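Local coordinates for LPXTG cell wall surface protein (Streptococcus gordonii, PDB 4IGB) that probably mediates bacterial adhesion to collagen and oral keratinocytes as a cell-wall-anchored surface adhesin, of which this chain is the N-terminal part, at residues D106-N112 and D175-R181; L190-P196 and F283-E288. All blocks are in the same frame, centred on the assembly; numbering follows the deposited sequence.

Overall arrangement
The two contacts illustrate how a beta-sandwich adhesin domain builds its interior: one pairs strands within a sheet, the other joins strands of different sheets. Both lie in the N1 domain of the Sgo0707 N-terminal region, with centres 12 Å apart. Interaction 1 joins the central strands 103-118 and 170-182 of an antiparallel sheet; interaction 2 follows it in the chain and links strand 193-194, at the margin of a second sheet, to strand 280-287 of a third. They meet through the apolar face of interaction 1, where I180 CD1 lies 3.5 Å from I287 CG2 and 3.6 Å from L190 CB, and A178 CB is 4.0 Å from L285 CD2, so one hydrophobic core serves both.

Interaction 1 of 2, residues D106-N112 and D175-R181; sequences DAYLNFN and DVTAEIR
Regular antiparallel pairing runs from D106-R181 to F111-V176, with the segment axes approaching to 4.6 Å and N-to-C directions at 159°. D106 N donates to R181 O (2.8 Å), R181 N to D106 O (2.9 Å); the D106 carboxylate turns to N96. Y108 N donates to E179 O (2.7 Å), E179 N to Y108 O (2.9 Å). With Y108 chi1 m, the R181 guanidinium lies flat over one Y108 ring face in a cation-pi stack (centres 3.7 Å, planes at 16°). R181 NE salt-bridges E179 OE2 (2.9 Å). The polar Y108 face and the buried apolar face of A107, L109, F111, V176, A178 and I180 are characteristic of a beta-sandwich sheet. L109 CD1 meets V176 CG1 and A178 CB (both 3.7 Å). N110 N donates to T177 O (2.9 Å). F111 CD2 contacts V176 CG2 (3.7 Å). N112 leaves the extended conformation (phi/psi -73/-36), yet N112 N donates to D175 O (2.8 Å) and N112 ND2 to D175 OD1 (3.0 Å) and T177 OG1 (2.8 Å); D175 OD2 salt-bridges K214.

Interaction 2 of 2, residues L190-P196 and F283-E288; sequences LKLVMKP and FGLYIE. With SO4 (sulfate ion), chain J.
An isolated antiparallel bridge, V193 with Y286 (CA-CA 4.8 Å), marks where two strands, end-to-end directions 139° apart, splay at a sheet edge of the beta-sandwich N1 domain. V193 N donates to Y286 O (2.8 Å), Y286 N to V193 O (3.0 Å). Flanking waters link the backbones. One donates to K191 O (2.8 Å) and E288 OE2 (2.9 Å) and accepts from E288 N (2.9 Å); E288 OE2 salt-bridges R263. A second accepts from K195 N (2.8 Å) and donates to G284 O (2.9 Å). A third accepts from G284 N (2.9 Å) and donates to K195 O (3.2 Å) and Y286 OH (2.7 Å). Y286 OH donates to O2 of a sulfate probably from the crystallisation liquor (2.4 Å, very short); K195 NZ, bonded to N255, reaches sulfate O1 weakly (3.5 Å). M194 CE lies 4.0 Å from F283 CD1. L192 and M194 backbones bond to S264 and L262 of strand 261-264 within one sheet, while the V193-Y286 bridge ties that edge strand to strand 280-287.

Interaction 1 of 2, residues D106-N112 and D175-R181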
loop_
_atom_site.group_PDB
_atom_site.type_symbol
_atom_site.label_atom_id
_atom_site.label_comp_id
_atom_site.label_asym_id
_atom_site.label_seq_id
_atom_site.Cartn_x
_atom_site.Cartn_y
_atom_site.Cartn_z
ATOM N N ASP B 106 -4.288 9.132 6.150
ATOM C CA ASP B 106 -4.695 8.294 7.281
ATOM C C ASP B 106 -4.804 6.831 6.874
ATOM O O ASP B 106 -5.018 6.524 5.702
ATOM C CB ASP B 106 -6.046 8.738 7.854
ATOM C CG ASP B 106 -6.063 10.197 8.257
ATOM O OD1 ASP B 106 -5.058 10.690 8.805
ATOM O OD2 ASP B 106 -7.085 10.859 7.998
ATOM N N ALA B 107 -4.667 5.933 7.846
ATOM C CA ALA B 107 -4.899 4.519 7.602
ATOM C C ALA B 107 -6.096 4.024 8.399
ATOM O O ALA B 107 -6.346 4.467 9.522
ATOM C CB ALA B 107 -3.675 3.701 7.954
ATOM N N TYR B 108 -6.825 3.093 7.808
ATOM C CA TYR B 108 -7.904 2.418 8.509
ATOM C C TYR B 108 -7.607 0.934 8.457
ATOM O O TYR B 108 -7.220 0.412 7.417
ATOM C CB TYR B 108 -9.253 2.753 7.865
ATOM C CG TYR B 108 -9.570 4.221 7.990
ATOM C CD1 TYR B 108 -10.366 4.689 9.025
ATOM C CD2 TYR B 108 -9.025 5.143 7.110
ATOM C CE1 TYR B 108 -10.646 6.029 9.165
ATOM C CE2 TYR B 108 -9.303 6.503 7.240
ATOM C CZ TYR B 108 -10.106 6.931 8.275
ATOM O OH TYR B 108 -10.381 8.261 8.429
ATOM N N LEU B 109 -7.762 0.266 9.591
ATOM C CA LEU B 109 -7.517 -1.161 9.668
ATOM C C LEU B 109 -8.733 -1.808 10.322
ATOM O O LEU B 109 -8.970 -1.655 11.518
ATOM C CB LEU B 109 -6.248 -1.451 10.478
ATOM C CG LEU B 109 -5.701 -2.871 10.358
ATOM C CD1 LEU B 109 -5.271 -3.107 8.936
ATOM C CD2 LEU B 109 -4.533 -3.099 11.326
ATOM N N ASN B 110 -9.515 -2.513 9.517
ATOM C CA ASN B 110 -10.712 -3.158 10.021
ATOM C C ASN B 110 -10.584 -4.677 10.051
ATOM O O ASN B 110 -10.275 -5.319 9.033
ATOM C CB ASN B 110 -11.943 -2.721 9.214
ATOM C CG ASN B 110 -13.239 -3.075 9.920
ATOM O OD1 ASN B 110 -13.566 -2.498 10.956
ATOM N ND2 ASN B 110 -13.960 -4.052 9.392
ATOM N N PHE B 111 -10.783 -5.246 11.232
ATOM C CA PHE B 111 -10.908 -6.686 11.361
ATOM C C PHE B 111 -12.342 -7.045 11.049
ATOM O O PHE B 111 -13.241 -6.815 11.850
ATOM C CB PHE B 111 -10.490 -7.171 12.756
ATOM C CG PHE B 111 -9.013 -7.148 12.970
ATOM C CD1 PHE B 111 -8.354 -5.950 13.226
ATOM C CD2 PHE B 111 -8.265 -8.316 12.864
ATOM C CE1 PHE B 111 -6.979 -5.916 13.398
ATOM C CE2 PHE B 111 -6.874 -8.287 13.030
ATOM C CZ PHE B 111 -6.242 -7.083 13.304
ATOM N N ASN B 112 -12.557 -7.593 9.859
ATOM C CA ASN B 112 -13.900 -7.954 9.426
ATOM C C ASN B 112 -14.359 -9.175 10.180
ATOM O O ASN B 112 -15.532 -9.307 10.514
ATOM C CB ASN B 112 -13.892 -8.240 7.932
ATOM C CG ASN B 112 -13.319 -7.080 7.139
ATOM O OD1 ASN B 112 -13.789 -5.940 7.257
ATOM N ND2 ASN B 112 -12.274 -7.352 6.357
ATOM N N ASP B 175 -9.466 -11.924 9.032
ATOM C CA ASP B 175 -9.876 -11.326 7.767
ATOM C C ASP B 175 -9.905 -9.811 7.978
ATOM O O ASP B 175 -10.668 -9.304 8.792
ATOM C CB ASP B 175 -11.252 -11.877 7.374
ATOM C CG ASP B 175 -11.747 -11.370 6.037
ATOM O OD1 ASP B 175 -11.503 -10.197 5.696
ATOM O OD2 ASP B 175 -12.402 -12.162 5.320
ATOM N N VAL B 176 -9.060 -9.096 7.244
ATOM C CA VAL B 176 -8.746 -7.718 7.571
ATOM C C VAL B 176 -8.739 -6.846 6.325
ATOM O O VAL B 176 -8.330 -7.270 5.239
ATOM C CB VAL B 176 -7.355 -7.616 8.239
ATOM C CG1 VAL B 176 -7.141 -6.239 8.801
ATOM C CG2 VAL B 176 -7.182 -8.689 9.351
ATOM N N THR B 177 -9.189 -5.613 6.475
ATOM C CA THR B 177 -9.147 -4.677 5.372
ATOM C C THR B 177 -8.324 -3.473 5.808
ATOM O O THR B 177 -8.607 -2.859 6.834
ATOM C CB THR B 177 -10.559 -4.254 4.969
ATOM O OG1 THR B 177 -11.285 -5.409 4.550
ATOM C CG2 THR B 177 -10.530 -3.208 3.826
ATOM N N ALA B 178 -7.277 -3.171 5.044
ATOM C CA ALA B 178 -6.468 -2.001 5.291
ATOM C C ALA B 178 -6.754 -1.013 4.183
ATOM O O ALA B 178 -6.957 -1.394 3.028
ATOM C CB ALA B 178 -4.983 -2.363 5.309
ATOM N N GLU B 179 -6.761 0.263 4.533
ATOM C CA GLU B 179 -7.059 1.302 3.564
ATOM C C GLU B 179 -6.328 2.565 3.953
ATOM O O GLU B 179 -6.271 2.918 5.131
ATOM C CB GLU B 179 -8.570 1.578 3.500
ATOM C CG GLU B 179 -8.946 2.641 2.472
ATOM C CD GLU B 179 -10.392 3.115 2.600
ATOM O OE1 GLU B 179 -11.250 2.342 3.044
ATOM O OE2 GLU B 179 -10.671 4.277 2.265
ATOM N N ILE B 180 -5.765 3.239 2.957
ATOM C CA ILE B 180 -5.175 4.558 3.146
ATOM C C ILE B 180 -6.056 5.588 2.445
ATOM O O ILE B 180 -6.670 5.295 1.425
ATOM C CB ILE B 180 -3.739 4.632 2.613
ATOM C CG1 ILE B 180 -3.648 4.047 1.192
ATOM C CG2 ILE B 180 -2.822 3.874 3.549
ATOM C CD1 ILE B 180 -2.249 4.210 0.534
ATOM N N ARG B 181 -6.096 6.799 2.992
ATOM C CA ARG B 181 -7.104 7.782 2.613
ATOM C C ARG B 181 -6.540 9.173 2.859
ATOM O O ARG B 181 -5.966 9.419 3.915
ATOM C CB ARG B 181 -8.313 7.561 3.536
ATOM C CG ARG B 181 -9.639 7.979 3.009
ATOM C CD ARG B 181 -10.731 7.754 4.069
ATOM N NE ARG B 181 -11.153 6.358 4.206
ATOM C CZ ARG B 181 -12.026 5.943 5.124
ATOM N NH1 ARG B 181 -12.558 6.813 5.982
ATOM N NH2 ARG B 181 -12.371 4.670 5.194
#

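Interaction 2 of 2, residues L190-P196 and F283-E288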
loop_
_atom_site.group_PDB
_atom_site.type_symbol
_atom_site.label_atom_id
_atom_site.label_comp_id
_atom_site.label_asym_id
_atom_site.label_seq_id
_atom_site.Cartn_x
_atom_site.Cartn_y
_atom_site.Cartn_z
ATOM N N LEU B 190 -3.573 6.984 -4.311
ATOM C CA LEU B 190 -2.503 6.111 -3.823
ATOM C C LEU B 190 -2.856 4.645 -3.969
ATOM O O LEU B 190 -3.998 4.248 -3.747
ATOM C CB LEU B 190 -2.193 6.412 -2.360
ATOM C CG LEU B 190 -1.843 7.867 -2.037
ATOM C CD1 LEU B 190 -1.633 8.055 -0.547
ATOM C CD2 LEU B 190 -0.603 8.318 -2.830
ATOM N N LYS B 191 -1.865 3.836 -4.331
ATOM C CA LYS B 191 -2.069 2.397 -4.471
ATOM C C LYS B 191 -1.405 1.665 -3.315
ATOM O O LYS B 191 -0.174 1.594 -3.216
ATOM C CB LYS B 191 -1.549 1.901 -5.827
ATOM C CG LYS B 191 -2.234 2.584 -7.019
ATOM C CD LYS B 191 -3.749 2.394 -7.015
ATOM C CE LYS B 191 -4.389 3.340 -8.029
ATOM N NZ LYS B 191 -5.877 3.380 -7.919
ATOM N N LEU B 192 -2.229 1.118 -2.436
ATOM C CA LEU B 192 -1.718 0.519 -1.220
ATOM C C LEU B 192 -0.765 -0.612 -1.545
ATOM O O LEU B 192 -1.076 -1.470 -2.347
ATOM C CB LEU B 192 -2.859 -0.038 -0.376
ATOM C CG LEU B 192 -2.375 -0.780 0.858
ATOM C CD1 LEU B 192 -1.633 0.172 1.805
ATOM C CD2 LEU B 192 -3.556 -1.463 1.567
ATOM N N VAL B 193 0.385 -0.623 -0.889
ATOM C CA VAL B 193 1.303 -1.747 -1.002
ATOM C C VAL B 193 1.448 -2.474 0.326
ATOM O O VAL B 193 1.516 -1.854 1.396
ATOM C CB VAL B 193 2.688 -1.303 -1.517
ATOM C CG1 VAL B 193 3.714 -2.434 -1.387
ATOM C CG2 VAL B 193 2.573 -0.819 -2.948
ATOM N N MET B 194 1.459 -3.797 0.256
ATOM C CA MET B 194 1.750 -4.616 1.420
ATOM C C MET B 194 2.937 -5.523 1.124
ATOM O O MET B 194 3.144 -5.940 -0.018
ATOM C CB MET B 194 0.537 -5.432 1.831
ATOM C CG MET B 194 -0.574 -4.587 2.486
ATOM S SD MET B 194 -1.834 -5.577 3.327
ATOM C CE MET B 194 -0.937 -6.080 4.797
ATOM N N LYS B 195 3.718 -5.824 2.150
ATOM C CA LYS B 195 4.889 -6.674 1.967
ATOM C C LYS B 195 5.003 -7.700 3.095
ATOM O O LYS B 195 5.753 -7.505 4.043
ATOM C CB LYS B 195 6.151 -5.817 1.879
ATOM C CG LYS B 195 7.437 -6.626 1.663
ATOM C CD LYS B 195 8.652 -5.716 1.565
ATOM C CE LYS B 195 8.903 -4.964 2.848
ATOM N NZ LYS B 195 9.168 -5.887 3.963
ATOM N N PRO B 196 4.248 -8.798 2.999
ATOM C CA PRO B 196 4.336 -9.823 4.043
ATOM C C PRO B 196 5.748 -10.397 4.041
ATOM O O PRO B 196 6.303 -10.591 2.959
ATOM C CB PRO B 196 3.375 -10.913 3.563
ATOM C CG PRO B 196 2.627 -10.342 2.412
ATOM C CD PRO B 196 3.448 -9.235 1.843
ATOM N N PHE B 283 3.471 -6.564 10.021
ATOM C CA PHE B 283 3.103 -5.866 8.801
ATOM C C PHE B 283 3.242 -4.364 8.933
ATOM O O PHE B 283 2.932 -3.788 9.977
ATOM C CB PHE B 283 1.645 -6.150 8.444
ATOM C CG PHE B 283 1.318 -7.605 8.342
ATOM C CD1 PHE B 283 1.438 -8.269 7.134
ATOM C CD2 PHE B 283 0.875 -8.303 9.452
ATOM C CE1 PHE B 283 1.132 -9.621 7.033
ATOM C CE2 PHE B 283 0.561 -9.643 9.369
ATOM C CZ PHE B 283 0.688 -10.311 8.154
ATOM N N GLY B 284 3.667 -3.733 7.848
ATOM C CA GLY B 284 3.540 -2.293 7.708
ATOM C C GLY B 284 2.626 -1.990 6.544
ATOM O O GLY B 284 2.164 -2.902 5.867
ATOM N N LEU B 285 2.347 -0.717 6.295
ATOM C CA LEU B 285 1.626 -0.355 5.089
ATOM C C LEU B 285 2.497 0.596 4.293
ATOM O O LEU B 285 3.183 1.435 4.861
ATOM C CB LEU B 285 0.274 0.282 5.401
ATOM C CG LEU B 285 -0.701 -0.531 6.251
ATOM C CD1 LEU B 285 -1.947 0.312 6.519
ATOM C CD2 LEU B 285 -1.077 -1.817 5.544
ATOM N N TYR B 286 2.470 0.461 2.973
ATOM C CA TYR B 286 3.417 1.190 2.146
ATOM C C TYR B 286 2.747 1.819 0.928
ATOM O O TYR B 286 1.606 1.487 0.578
ATOM C CB TYR B 286 4.500 0.249 1.633
ATOM C CG TYR B 286 5.177 -0.627 2.665
ATOM C CD1 TYR B 286 6.454 -0.324 3.132
ATOM C CD2 TYR B 286 4.563 -1.781 3.144
ATOM C CE1 TYR B 286 7.089 -1.131 4.069
ATOM C CE2 TYR B 286 5.201 -2.603 4.078
ATOM C CZ TYR B 286 6.458 -2.263 4.537
ATOM O OH TYR B 286 7.083 -3.076 5.459
ATOM N N ILE B 287 3.477 2.725 0.290
ATOM C CA ILE B 287 3.235 3.072 -1.095
ATOM C C ILE B 287 4.579 3.207 -1.785
ATOM O O ILE B 287 5.617 3.429 -1.141
ATOM C CB ILE B 287 2.483 4.416 -1.274
ATOM C CG1 ILE B 287 3.267 5.558 -0.624
ATOM C CG2 ILE B 287 1.062 4.331 -0.734
ATOM C CD1 ILE B 287 2.735 6.943 -0.980
ATOM N N GLU B 288 4.553 3.081 -3.103
ATOM C CA GLU B 288 5.745 3.297 -3.901
ATOM C C GLU B 288 6.019 4.789 -4.000
ATOM O O GLU B 288 5.144 5.601 -3.707
ATOM C CB GLU B 288 5.568 2.644 -5.270
ATOM C CG GLU B 288 5.409 1.132 -5.141
ATOM C CD GLU B 288 4.684 0.501 -6.316
ATOM O OE1 GLU B 288 5.386 -0.030 -7.202
ATOM O OE2 GLU B 288 3.417 0.533 -6.352
HETATM S S SO4 J . 10.634 -2.584 5.982
HETATM O O1 SO4 J . 11.419 -3.715 5.494
HETATM O O2 SO4 J . 9.297 -3.038 6.326
HETATM O O3 SO4 J . 10.568 -1.567 4.934
HETATM O O4 SO4 J . 11.251 -2.035 7.190
HETATM O O HOH W 1 2.155 2.416 -4.616
HETATM O O HOH W 2 2.958 -5.423 4.785
HETATM O O HOH W 3 5.652 -5.230 6.269
#